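PDB 3D8P: acetyltransferase of GNAT family from Staphylococcus aureus subsp. aureus Mu50, which probably transfers an acetyl group from acetyl-coenzyme A to an acceptor, as members of the GNAT acetyltransferase family do. Local coordinates for residues I24-N27 / K32-R35; Q38-N43 / L81-V86. All blocks are in the same frame, centred on the assembly; numbering follows the deposited sequence.

Contact 1: I24-N27 / K32-R35; sequences IQKN and KIDR. With CA (calcium ion), chain C.
K26 wraps its side chain around the carbonyl oxygen of I33 instead of merely reaching it with the ammonium end. CG, CD and CE pass along the oxygen, and bends at the third and fourth torsions turn NZ back onto it, with K26 NZ donating a hydrogen bond to I33 O over 2.7 Å. The nitrogen approaches from outside the carbonyl plane, tilted 34° from it, at a C=O...N angle of 145°. The acceptor belongs to the residue just before a metal ligand: D34 OD1 binds the calcium ion at 2.5 Å, and D36 and D37 also bind it. D34 OD2 stays 3.3 Å from the calcium ion, so the carboxylate grips the metal through one oxygen. The charged end of K26 does not pair with it, since K26 NZ is 5.0 Å from D34 OD2, although the nearby carboxylate may still attract the ammonium group.

Beside this polar clasp, Q25 and I33 cross obliquely. The methyl CG2 of I33 lies against the amide end of Q25, 3.5 Å from Q25 OE1, while I33 CD1 is near Q25 NE2. That amide nitrogen finds its polar partner in Q38, whose own NE2 binds the carbonyl of D34. The example illustrates how a helix end can secure the loop that follows it. A wider, pi-type turn is found at 24-27 near the end of helix 14-28; Q25 also packs on F85 of strand 78-86, and the calcium-bearing loop lies alongside a helix that itself rests on the central sheet.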
ATOM      1  N   ILE A  24     -12.114  -6.165  -3.439  1.00 31.20           N
ATOM      2  CA  ILE A  24     -10.947  -6.819  -4.041  1.00 30.44           C
ATOM      3  C   ILE A  24     -10.466  -8.022  -3.205  1.00 31.00           C
ATOM      4  O   ILE A  24     -10.288  -9.125  -3.732  1.00 32.62           O
ATOM      5  CB  ILE A  24      -9.774  -5.798  -4.241  1.00 30.84           C
ATOM      6  CG1 ILE A  24     -10.179  -4.688  -5.235  1.00 31.00           C
ATOM      7  CG2 ILE A  24      -8.496  -6.520  -4.739  1.00 27.16           C
ATOM      8  CD1 ILE A  24      -9.119  -3.601  -5.392  1.00 31.01           C
ATOM      9  N   GLN A  25     -10.221  -7.787  -1.917  1.00 31.61           N
ATOM     10  CA  GLN A  25      -9.761  -8.824  -0.979  1.00 31.49           C
ATOM     11  C   GLN A  25     -10.679 -10.042  -0.911  1.00 32.87           C
ATOM     12  O   GLN A  25     -10.214 -11.193  -1.024  1.00 33.20           O
ATOM     13  CB  GLN A  25      -9.681  -8.262   0.445  1.00 30.07           C
ATOM     14  CG  GLN A  25      -8.483  -7.424   0.757  1.00 28.44           C
ATOM     15  CD  GLN A  25      -8.620  -6.707   2.093  1.00 29.38           C
ATOM     16  OE1 GLN A  25      -9.726  -6.536   2.605  1.00 29.24           O
ATOM     17  NE2 GLN A  25      -7.505  -6.268   2.650  1.00 24.36           N
ATOM     18  N   LYS A  26     -11.975  -9.778  -0.714  1.00 32.86           N
ATOM     19  CA  LYS A  26     -12.963 -10.832  -0.433  1.00 34.97           C
ATOM     20  C   LYS A  26     -13.608 -11.430  -1.662  1.00 35.63           C
ATOM     21  O   LYS A  26     -13.817 -12.638  -1.730  1.00 37.44           O
ATOM     22  CB  LYS A  26     -14.078 -10.296   0.476  1.00 34.57           C
ATOM     23  CG  LYS A  26     -13.574  -9.723   1.808  1.00 37.93           C
ATOM     24  CD  LYS A  26     -14.701  -9.236   2.735  1.00 38.23           C
ATOM     25  CE  LYS A  26     -15.582 -10.378   3.247  1.00 42.02           C
ATOM     26  NZ  LYS A  26     -14.799 -11.392   4.016  1.00 46.51           N
ATOM     27  N   ASN A  27     -13.970 -10.579  -2.614  1.00 37.53           N
ATOM     28  CA  ASN A  27     -14.661 -11.045  -3.807  1.00 38.27           C
ATOM     29  C   ASN A  27     -13.720 -11.579  -4.863  1.00 39.32           C
ATOM     30  O   ASN A  27     -13.957 -12.660  -5.410  1.00 42.33           O
ATOM     31  CB  ASN A  27     -15.535  -9.946  -4.424  1.00 38.80           C
ATOM     32  CG  ASN A  27     -16.679  -9.522  -3.514  1.00 40.36           C
ATOM     33  OD1 ASN A  27     -17.252 -10.337  -2.775  1.00 43.30           O
ATOM     34  ND2 ASN A  27     -17.037  -8.244  -3.587  1.00 37.97           N
ATOM     35  N   LYS A  32      -9.711 -14.600   3.390  1.00 38.38           N
ATOM     36  CA  LYS A  32     -10.535 -14.693   4.600  1.00 40.24           C
ATOM     37  C   LYS A  32     -10.144 -13.504   5.479  1.00 38.89           C
ATOM     38  O   LYS A  32      -9.198 -13.548   6.272  1.00 39.67           O
ATOM     39  CB  LYS A  32     -10.373 -16.060   5.312  1.00 42.44           C
ATOM     40  CG  LYS A  32     -11.101 -17.237   4.628  1.00 41.14           C
ATOM     41  N   ILE A  33     -10.824 -12.393   5.260  1.00 39.17           N
ATOM     42  CA  ILE A  33     -10.496 -11.150   5.964  1.00 38.63           C
ATOM     43  C   ILE A  33     -11.729 -10.288   5.887  1.00 39.70           C
ATOM     44  O   ILE A  33     -12.488 -10.372   4.921  1.00 40.36           O
ATOM     45  CB  ILE A  33      -9.335 -10.412   5.284  1.00 39.03           C
ATOM     46  CG1 ILE A  33      -8.714  -9.402   6.252  1.00 38.58           C
ATOM     47  CG2 ILE A  33      -9.820  -9.763   3.958  1.00 39.65           C
ATOM     48  CD1 ILE A  33      -7.389  -8.777   5.783  1.00 38.51           C
ATOM     49  N   ASP A  34     -11.969  -9.466   6.893  1.00 40.03           N
ATOM     50  CA  ASP A  34     -13.109  -8.566   6.776  1.00 38.46           C
ATOM     51  C   ASP A  34     -12.831  -7.205   7.383  1.00 35.82           C
ATOM     52  O   ASP A  34     -11.690  -6.899   7.649  1.00 37.36           O
ATOM     53  CB  ASP A  34     -14.427  -9.238   7.222  1.00 41.03           C
ATOM     54  CG  ASP A  34     -14.370  -9.789   8.601  1.00 41.92           C
ATOM     55  OD1 ASP A  34     -13.508  -9.340   9.367  1.00 51.93           O
ATOM     56  OD2 ASP A  34     -15.192 -10.672   8.911  1.00 45.93           O
ATOM     57  N   ARG A  35     -13.848  -6.367   7.549  1.00 33.71           N
ATOM     58  CA  ARG A  35     -13.602  -5.001   7.990  1.00 32.27           C
ATOM     59  C   ARG A  35     -12.997  -4.901   9.391  1.00 33.13           C
ATOM     60  O   ARG A  35     -12.077  -4.109   9.624  1.00 31.84           O
ATOM     61  CB  ARG A  35     -14.892  -4.198   7.890  1.00 32.50           C
ATOM     62  CG  ARG A  35     -14.800  -2.792   8.446  1.00 33.70           C
ATOM     63  CD  ARG A  35     -15.963  -1.969   8.002  1.00 32.80           C
ATOM     64  NE  ARG A  35     -15.852  -0.616   8.518  1.00 32.43           N
ATOM     65  CZ  ARG A  35     -16.480   0.436   8.006  1.00 35.74           C
ATOM     66  NH1 ARG A  35     -17.284   0.313   6.948  1.00 38.35           N
ATOM     67  NH2 ARG A  35     -16.292   1.627   8.544  1.00 30.50           N
TER
HETATM   68 CA    CA C 163     -12.924 -10.840  11.234  1.00 64.00          CA

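Contact 2: Q38-N43 / L81-V86; sequences QPDLEN and LKKMFV. With EDO (1,2-ethanediol), chain G; EDO (1,2-ethanediol), chain F; ACT (acetate ion), chain E.
Q38 accepts a hydrogen bond from K83, the residue that stands out at a beta bulge in strand 78-86 of this GNAT fold. Between the pairings of K82 with G70 and of F85 with T68 the strand carries one residue more than its neighbour 65-73, and K83 takes up a left-handed helical backbone conformation there. K83 NZ lies 2.9 Å from Q38 OE1, in the carbonyl plane and on a lone pair, with a C=O...N angle of 132°. The same oxygen also receives Q25 NE2 from helix 14-28, so two donors meet on it.

D40 comes next, meeting the lysine from the opposite direction. Its OD2 touches K83 CE at 3.3 Å and is bonded to Y48 OH, whereas D40 OD1 remains 4.2 Å from K83 NZ, beyond a salt bridge. A water closes that interval, accepting from K83 NZ and donating to D40 OD1, at 2.7 Å each. L41 then supplies the apolar side: its CD2 meets K83 CG at 4.1 Å. The lysine bends at chi2 (-63°) and runs extended from there, passing the leucine methyl on its way to the polar group.

From the bulge onward the strand's backbone turns polar atoms toward small molecules, probably from the crystallisation liquor. Ethanediols here also bond to atoms of strand 114-119 and to Y130, consistent with the cleft between strands 78-86 and 114-119 that in GNAT enzymes admits the pantetheine arm of acetyl-coenzyme A. Selenomethionine M84 offers N to one diol and O to another, and V86 N makes a long, bent bond to an acetate. The bond from M84 N to O2 of its ethanediol, 2.9 Å, is nearly straight at 169°.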
ATOM      1  N   GLN A  38      -9.264  -5.051  10.057  1.00 33.91           N
ATOM      2  CA  GLN A  38      -8.449  -3.974   9.496  1.00 33.07           C
ATOM      3  C   GLN A  38      -8.786  -2.631  10.119  1.00 33.96           C
ATOM      4  O   GLN A  38      -9.153  -1.694   9.411  1.00 34.57           O
ATOM      5  CB  GLN A  38      -8.664  -3.935   7.984  1.00 32.61           C
ATOM      6  CG  GLN A  38      -8.551  -5.335   7.344  1.00 36.36           C
ATOM      7  CD  GLN A  38      -8.714  -5.326   5.845  1.00 34.32           C
ATOM      8  OE1 GLN A  38      -7.797  -4.953   5.117  1.00 32.24           O
ATOM      9  NE2 GLN A  38      -9.872  -5.768   5.376  1.00 33.39           N
ATOM     10  N   PRO A  39      -8.629  -2.523  11.455  1.00 34.36           N
ATOM     11  CA  PRO A  39      -8.943  -1.267  12.143  1.00 33.24           C
ATOM     12  C   PRO A  39      -8.184  -0.035  11.643  1.00 32.32           C
ATOM     13  O   PRO A  39      -8.698   1.058  11.779  1.00 30.48           O
ATOM     14  CB  PRO A  39      -8.601  -1.574  13.613  1.00 35.44           C
ATOM     15  CG  PRO A  39      -7.684  -2.817  13.559  1.00 34.72           C
ATOM     16  CD  PRO A  39      -8.160  -3.577  12.393  1.00 34.77           C
ATOM     17  N   ASP A  40      -6.984  -0.185  11.084  1.00 33.57           N
ATOM     18  CA  ASP A  40      -6.233   0.976  10.576  1.00 33.71           C
ATOM     19  C   ASP A  40      -7.047   1.746   9.562  1.00 33.72           C
ATOM     20  O   ASP A  40      -6.951   2.962   9.521  1.00 34.91           O
ATOM     21  CB  ASP A  40      -4.855   0.615   9.971  1.00 36.20           C
ATOM     22  CG  ASP A  40      -4.937  -0.460   8.895  1.00 37.07           C
ATOM     23  OD1 ASP A  40      -5.489  -1.539   9.198  1.00 40.03           O
ATOM     24  OD2 ASP A  40      -4.395  -0.237   7.777  1.00 38.18           O
ATOM     25  N   LEU A  41      -7.870   1.044   8.784  1.00 32.96           N
ATOM     26  CA  LEU A  41      -8.738   1.693   7.804  1.00 33.19           C
ATOM     27  C   LEU A  41      -9.851   2.564   8.425  1.00 31.96           C
ATOM     28  O   LEU A  41     -10.406   3.408   7.752  1.00 32.16           O
ATOM     29  CB  LEU A  41      -9.348   0.660   6.856  1.00 33.13           C
ATOM     30  CG  LEU A  41      -8.422  -0.199   6.011  1.00 34.77           C
ATOM     31  CD1 LEU A  41      -9.258  -1.146   5.121  1.00 35.78           C
ATOM     32  CD2 LEU A  41      -7.456   0.683   5.194  1.00 27.95           C
ATOM     33  N   GLU A  42     -10.160   2.370   9.702  1.00 33.09           N
ATOM     34  CA  GLU A  42     -11.184   3.160  10.378  1.00 33.92           C
ATOM     35  C   GLU A  42     -10.720   4.586  10.685  1.00 35.15           C
ATOM     36  O   GLU A  42     -11.548   5.476  10.889  1.00 34.98           O
ATOM     37  CB  GLU A  42     -11.589   2.505  11.722  1.00 34.27           C
ATOM     38  CG  GLU A  42     -12.200   1.118  11.623  1.00 32.93           C
ATOM     39  CD  GLU A  42     -13.450   1.055  10.743  1.00 38.84           C
ATOM     40  OE1 GLU A  42     -14.100   2.104  10.500  1.00 34.36           O
ATOM     41  OE2 GLU A  42     -13.792  -0.064  10.301  1.00 36.26           O
ATOM     42  N   ASN A  43      -9.404   4.772  10.777  1.00 33.42           N
ATOM     43  CA  ASN A  43      -8.812   6.037  11.176  1.00 34.60           C
ATOM     44  C   ASN A  43      -7.528   6.251  10.311  1.00 32.10           C
ATOM     45  O   ASN A  43      -6.448   6.171  10.846  1.00 31.41           O
ATOM     46  CB  ASN A  43      -8.409   6.040  12.713  1.00 35.33           C
ATOM     47  CG  ASN A  43      -9.547   5.536  13.736  1.00 41.31           C
ATOM     48  OD1 ASN A  43      -9.793   4.328  13.898  1.00 38.79           O
ATOM     49  ND2 ASN A  43     -10.107   6.479  14.517  1.00 39.01           N
ATOM     50  N   LEU A  81       5.163  -0.539   3.372  1.00 28.66           N
ATOM     51  CA  LEU A  81       4.094  -0.326   2.392  1.00 28.79           C
ATOM     52  C   LEU A  81       2.854  -1.111   2.835  1.00 29.82           C
ATOM     53  O   LEU A  81       2.965  -2.228   3.314  1.00 29.09           O
ATOM     54  CB  LEU A  81       4.545  -0.736   0.995  1.00 27.98           C
ATOM     55  CG  LEU A  81       3.862  -0.095  -0.204  1.00 29.52           C
ATOM     56  CD1 LEU A  81       4.258   1.390  -0.337  1.00 22.83           C
ATOM     57  CD2 LEU A  81       4.189  -0.832  -1.506  1.00 23.93           C
ATOM     58  N   LYS A  82       1.692  -0.476   2.722  1.00 31.04           N
ATOM     59  CA  LYS A  82       0.428  -1.053   3.115  1.00 31.76           C
ATOM     60  C   LYS A  82      -0.681  -0.765   2.118  1.00 31.40           C
ATOM     61  O   LYS A  82      -0.645   0.230   1.393  1.00 32.23           O
ATOM     62  CB  LYS A  82       0.005  -0.528   4.478  1.00 34.89           C
ATOM     63  CG  LYS A  82       1.077  -0.689   5.559  1.00 40.41           C
ATOM     64  CD  LYS A  82       0.509  -1.160   6.860  1.00 49.87           C
ATOM     65  CE  LYS A  82       0.414  -2.660   6.895  1.00 57.27           C
ATOM     66  NZ  LYS A  82       1.763  -3.288   7.059  1.00 58.36           N
ATOM     67  N   LYS A  83      -1.633  -1.696   2.052  1.00 31.71           N
ATOM     68  CA  LYS A  83      -2.899  -1.525   1.324  1.00 31.59           C
ATOM     69  C   LYS A  83      -2.736  -1.003  -0.090  1.00 31.73           C
ATOM     70  O   LYS A  83      -3.383  -0.019  -0.462  1.00 33.86           O
ATOM     71  CB  LYS A  83      -3.831  -0.583   2.117  1.00 30.26           C
ATOM     72  CG  LYS A  83      -4.022  -0.922   3.586  1.00 29.44           C
ATOM     73  CD  LYS A  83      -4.696  -2.271   3.854  1.00 31.30           C
ATOM     74  CE  LYS A  83      -4.775  -2.528   5.368  1.00 33.18           C
ATOM     75  NZ  LYS A  83      -5.113  -3.916   5.735  1.00 42.36           N
HETATM   76  N   MSE A  84      -1.865  -1.639  -0.868  1.00 31.37           N
HETATM   77  CA  MSE A  84      -1.741  -1.312  -2.277  1.00 36.54           C
HETATM   78  C   MSE A  84      -2.719  -2.154  -3.102  1.00 32.17           C
HETATM   79  O   MSE A  84      -2.675  -3.375  -3.083  1.00 33.32           O
HETATM   80  CB  MSE A  84      -0.327  -1.476  -2.805  1.00 36.38           C
HETATM   81  CG  MSE A  84      -0.239  -0.898  -4.218  1.00 43.31           C
HETATM   82 SE   MSE A  84       1.502  -1.046  -4.966  0.75 49.26          SE
HETATM   83  CE  MSE A  84       1.128   0.039  -6.494  1.00 46.29           C
ATOM     84  N   PHE A  85      -3.621  -1.470  -3.786  1.00 30.66           N
ATOM     85  CA  PHE A  85      -4.694  -2.094  -4.555  1.00 29.61           C
ATOM     86  C   PHE A  85      -4.979  -1.259  -5.792  1.00 31.44           C
ATOM     87  O   PHE A  85      -4.855  -0.043  -5.747  1.00 33.24           O
ATOM     88  CB  PHE A  85      -5.969  -2.208  -3.728  1.00 28.79           C
ATOM     89  CG  PHE A  85      -5.888  -3.203  -2.638  1.00 27.09           C
ATOM     90  CD1 PHE A  85      -6.123  -4.553  -2.891  1.00 29.97           C
ATOM     91  CD2 PHE A  85      -5.593  -2.811  -1.351  1.00 28.07           C
ATOM     92  CE1 PHE A  85      -6.044  -5.502  -1.878  1.00 26.63           C
ATOM     93  CE2 PHE A  85      -5.488  -3.769  -0.334  1.00 28.39           C
ATOM     94  CZ  PHE A  85      -5.716  -5.105  -0.607  1.00 26.62           C
ATOM     95  N   VAL A  86      -5.360  -1.922  -6.885  1.00 31.03           N
ATOM     96  CA  VAL A  86      -5.683  -1.266  -8.144  1.00 30.26           C
ATOM     97  C   VAL A  86      -6.896  -1.957  -8.702  1.00 31.17           C
ATOM     98  O   VAL A  86      -6.971  -3.169  -8.724  1.00 30.21           O
ATOM     99  CB  VAL A  86      -4.513  -1.323  -9.161  1.00 31.97           C
ATOM    100  CG1 VAL A  86      -4.942  -0.760 -10.550  1.00 27.50           C
ATOM    101  CG2 VAL A  86      -3.303  -0.571  -8.613  1.00 30.43           C
TER
HETATM  102  C1  EDO G 167       1.940  -4.441   0.948  1.00 42.31           C
HETATM  103  O1  EDO G 167       1.005  -5.236   1.665  1.00 38.50           O
HETATM  104  C2  EDO G 167       1.240  -3.345   0.172  1.00 36.09           C
HETATM  105  O2  EDO G 167      -0.080  -3.797  -0.077  1.00 42.83           O
HETATM  106  C1  EDO F 166      -2.095  -6.320  -1.999  1.00 30.15           C
HETATM  107  O1  EDO F 166      -1.970  -5.192  -1.116  1.00 33.44           O
HETATM  108  C2  EDO F 166      -0.793  -6.578  -2.736  1.00 36.27           C
HETATM  109  O2  EDO F 166       0.224  -7.035  -1.824  1.00 33.10           O
HETATM  110  C   ACT E 165      -4.090  -6.057  -6.175  1.00 61.27           C
HETATM  111  O   ACT E 165      -3.061  -6.793  -6.200  1.00 61.34           O
HETATM  112  OXT ACT E 165      -4.023  -4.883  -6.624  1.00 58.03           O
HETATM  113  CH3 ACT E 165      -5.379  -6.564  -5.628  1.00 61.89           C
HETATM  114  O   HOH W   1      -5.126  -4.115   8.404  1.00 45.49           O

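Followed from the N terminus, the chain completes helix 14-28 and closes contact 1 almost at once, over a short turn. Contact 2 opens only after that, at 38-43, and closes at 81-86, having enclosed helix 44-49 and strands 54-59 and 65-73. The two loops therefore run in series, neither nested nor crossed. In space they adjoin: R35 NE forms a salt bridge with E42 OE2, I33 CD1 packs on Q38 CD, and I24 CG2 sits 3.6 Å from F85 CD1. One loop, 32-43, is thereby fastened first to the helix before it and then to a middle strand of the sheet.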